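Local coordinates for protein pyocin sheath PA0622 (Pseudomonas aeruginosa, PDB 6PYT) that probably forms the contractile sheath of an R-type pyocin, packing as repeated subunits around the tail tube and contracting to drive it into the target cell, at residues P183-W188 against A256-D261. Numbering follows the deposited sequence.
Sequences PGVQVW and ATIIRD
Ile258 and Pro183 carry most of this small, mostly apolar contact, which buries 169 Å² in all and has no hydrogen bond between the two segments. Both side chains leave their backbones toward the opposite segment. In Ile258, chi1 of -58° sets CG1 anti to the carbonyl carbon, and chi2 of 165° extends the chain, so that the terminal CD1 does the touching. That methyl meets two partners at once. Ile258 CD1 lies 4.1 Å from Val185 CG2. It is equally close to the carbonyl O of Pro183. The Val185 branch concerned is the one lying beside its own backbone N, and the two side chains cross obliquely, methyl to methyl. Pro183 engages the other segment one step earlier through its ring. Pro183 CD lies 4.0 Å from Ala256 O, so both carbonyl oxygens are met by carbon atoms. Pro183 CD is also 4.1 Å from Thr257 CA. Pro183 CG stands 4.4 Å from Thr257 CG2. The nearest CA pair, Pro183 with Thr257 at 6.3 Å, agrees with this alignment.

Strands 178-181 and 255-256 run parallel at the edge of the mixed sheet, within the subtilisin-like domain. The contact joins the segments around the ends of those strands, with Val185 already starting strand 185-189, which pairs with 194-198. Val236 touches Pro183, Val229 touches Val185 and Trp267 touches Thr257. Between the segments themselves the contact offers only close packing, while directional bonds nearby are backbone hydrogen bonds, such as Ala256 with Met180 and Gly184 with Ser233.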
ATOM      1  N   PRO B 183     -19.736  44.038  50.981  1.00 51.50           N
ATOM      2  CA  PRO B 183     -19.013  43.324  52.045  1.00 51.50           C
ATOM      3  C   PRO B 183     -17.511  43.397  51.836  1.00 51.50           C
ATOM      4  O   PRO B 183     -17.009  43.168  50.735  1.00 51.50           O
ATOM      5  CB  PRO B 183     -19.524  41.886  51.923  1.00 51.50           C
ATOM      6  CG  PRO B 183     -20.746  41.989  51.121  1.00 51.50           C
ATOM      7  CD  PRO B 183     -20.466  43.060  50.156  1.00 51.50           C
ATOM      8  N   GLY B 184     -16.804  43.764  52.895  1.00 54.03           N
ATOM      9  CA  GLY B 184     -15.370  43.865  52.815  1.00 54.03           C
ATOM     10  C   GLY B 184     -14.710  42.507  52.723  1.00 54.03           C
ATOM     11  O   GLY B 184     -15.283  41.473  53.045  1.00 54.03           O
ATOM     12  N   VAL B 185     -13.504  42.528  52.261  1.00 55.57           N
ATOM     13  CA  VAL B 185     -12.663  41.348  52.149  1.00 55.57           C
ATOM     14  C   VAL B 185     -11.879  41.157  53.439  1.00 55.57           C
ATOM     15  O   VAL B 185     -11.358  42.115  54.016  1.00 55.57           O
ATOM     16  CB  VAL B 185     -11.747  41.490  50.919  1.00 55.57           C
ATOM     17  CG1 VAL B 185     -10.473  40.724  51.077  1.00 55.57           C
ATOM     18  CG2 VAL B 185     -12.474  40.980  49.700  1.00 55.57           C
ATOM     19  N   GLN B 186     -11.823  39.919  53.910  1.00 60.04           N
ATOM     20  CA  GLN B 186     -11.007  39.527  55.048  1.00 60.04           C
ATOM     21  C   GLN B 186      -9.828  38.737  54.487  1.00 60.04           C
ATOM     22  O   GLN B 186      -9.974  37.571  54.121  1.00 60.04           O
ATOM     23  CB  GLN B 186     -11.851  38.709  56.014  1.00 60.04           C
ATOM     24  CG  GLN B 186     -11.275  38.500  57.372  1.00 60.04           C
ATOM     25  CD  GLN B 186     -12.230  37.731  58.251  1.00 60.04           C
ATOM     26  OE1 GLN B 186     -13.262  37.256  57.785  1.00 60.04           O
ATOM     27  NE2 GLN B 186     -11.910  37.628  59.537  1.00 60.04           N
ATOM     28  N   VAL B 187      -8.663  39.373  54.404  1.00 64.18           N
ATOM     29  CA  VAL B 187      -7.481  38.795  53.771  1.00 64.18           C
ATOM     30  C   VAL B 187      -6.430  38.499  54.837  1.00 64.18           C
ATOM     31  O   VAL B 187      -6.256  39.267  55.790  1.00 64.18           O
ATOM     32  CB  VAL B 187      -6.953  39.729  52.655  1.00 64.18           C
ATOM     33  CG1 VAL B 187      -6.655  41.118  53.178  1.00 64.18           C
ATOM     34  CG2 VAL B 187      -5.729  39.160  51.971  1.00 64.18           C
ATOM     35  N   TRP B 188      -5.765  37.353  54.709  1.00 72.78           N
ATOM     36  CA  TRP B 188      -4.792  36.936  55.709  1.00 72.78           C
ATOM     37  C   TRP B 188      -3.514  37.753  55.577  1.00 72.78           C
ATOM     38  O   TRP B 188      -2.867  37.748  54.525  1.00 72.78           O
ATOM     39  CB  TRP B 188      -4.487  35.450  55.569  1.00 72.78           C
ATOM     40  CG  TRP B 188      -3.527  34.976  56.594  1.00 72.78           C
ATOM     41  CD1 TRP B 188      -3.756  34.836  57.930  1.00 72.78           C
ATOM     42  CD2 TRP B 188      -2.161  34.622  56.381  1.00 72.78           C
ATOM     43  NE1 TRP B 188      -2.619  34.395  58.562  1.00 72.78           N
ATOM     44  CE2 TRP B 188      -1.624  34.259  57.631  1.00 72.78           C
ATOM     45  CE3 TRP B 188      -1.339  34.570  55.252  1.00 72.78           C
ATOM     46  CZ2 TRP B 188      -0.305  33.847  57.784  1.00 72.78           C
ATOM     47  CZ3 TRP B 188      -0.026  34.161  55.406  1.00 72.78           C
ATOM     48  CH2 TRP B 188       0.477  33.804  56.662  1.00 72.78           C
ATOM     49  N   ALA B 256     -23.475  44.517  44.378  1.00 46.50           N
ATOM     50  CA  ALA B 256     -22.813  43.235  44.209  1.00 46.50           C
ATOM     51  C   ALA B 256     -22.223  42.755  45.526  1.00 46.50           C
ATOM     52  O   ALA B 256     -21.788  43.547  46.359  1.00 46.50           O
ATOM     53  CB  ALA B 256     -21.710  43.330  43.167  1.00 46.50           C
ATOM     54  N   THR B 257     -22.208  41.439  45.707  1.00 47.12           N
ATOM     55  CA  THR B 257     -21.703  40.819  46.921  1.00 47.12           C
ATOM     56  C   THR B 257     -20.623  39.807  46.580  1.00 47.12           C
ATOM     57  O   THR B 257     -20.226  39.646  45.427  1.00 47.12           O
ATOM     58  CB  THR B 257     -22.817  40.125  47.710  1.00 47.12           C
ATOM     59  OG1 THR B 257     -23.434  39.120  46.896  1.00 47.12           O
ATOM     60  CG2 THR B 257     -23.849  41.107  48.142  1.00 47.12           C
ATOM     61  N   ILE B 258     -20.141  39.130  47.619  1.00 48.49           N
ATOM     62  CA  ILE B 258     -19.198  38.024  47.518  1.00 48.49           C
ATOM     63  C   ILE B 258     -19.786  36.880  48.334  1.00 48.49           C
ATOM     64  O   ILE B 258     -20.023  37.044  49.535  1.00 48.49           O
ATOM     65  CB  ILE B 258     -17.810  38.416  48.043  1.00 48.49           C
ATOM     66  CG1 ILE B 258     -17.256  39.612  47.272  1.00 48.49           C
ATOM     67  CG2 ILE B 258     -16.871  37.276  47.887  1.00 48.49           C
ATOM     68  CD1 ILE B 258     -16.088  40.272  47.934  1.00 48.49           C
ATOM     69  N   ILE B 259     -20.030  35.729  47.703  1.00 50.33           N
ATOM     70  CA  ILE B 259     -21.094  34.837  48.142  1.00 50.33           C
ATOM     71  C   ILE B 259     -20.598  33.502  48.695  1.00 50.33           C
ATOM     72  O   ILE B 259     -21.170  33.010  49.669  1.00 50.33           O
ATOM     73  CB  ILE B 259     -22.149  34.634  47.035  1.00 50.33           C
ATOM     74  CG1 ILE B 259     -21.512  34.467  45.654  1.00 50.33           C
ATOM     75  CG2 ILE B 259     -23.120  35.774  47.081  1.00 50.33           C
ATOM     76  CD1 ILE B 259     -21.258  33.055  45.227  1.00 50.33           C
ATOM     77  N   ARG B 260     -19.587  32.864  48.111  1.00 53.46           N
ATOM     78  CA  ARG B 260     -19.321  31.485  48.523  1.00 53.46           C
ATOM     79  C   ARG B 260     -17.878  31.317  48.970  1.00 53.46           C
ATOM     80  O   ARG B 260     -17.074  32.237  48.849  1.00 53.46           O
ATOM     81  CB  ARG B 260     -19.639  30.482  47.402  1.00 53.46           C
ATOM     82  CG  ARG B 260     -18.686  30.506  46.234  1.00 53.46           C
ATOM     83  CD  ARG B 260     -19.141  29.554  45.144  1.00 53.46           C
ATOM     84  NE  ARG B 260     -19.125  28.168  45.591  1.00 53.46           N
ATOM     85  CZ  ARG B 260     -18.071  27.363  45.520  1.00 53.46           C
ATOM     86  NH1 ARG B 260     -16.932  27.794  45.005  1.00 53.46           N
ATOM     87  NH2 ARG B 260     -18.159  26.118  45.958  1.00 53.46           N
ATOM     88  N   ASP B 261     -17.617  30.162  49.599  1.00 55.40           N
ATOM     89  CA  ASP B 261     -16.325  29.448  49.626  1.00 55.40           C
ATOM     90  C   ASP B 261     -15.161  30.335  50.074  1.00 55.40           C
ATOM     91  O   ASP B 261     -14.241  30.620  49.303  1.00 55.40           O
ATOM     92  CB  ASP B 261     -16.056  28.822  48.252  1.00 55.40           C
TER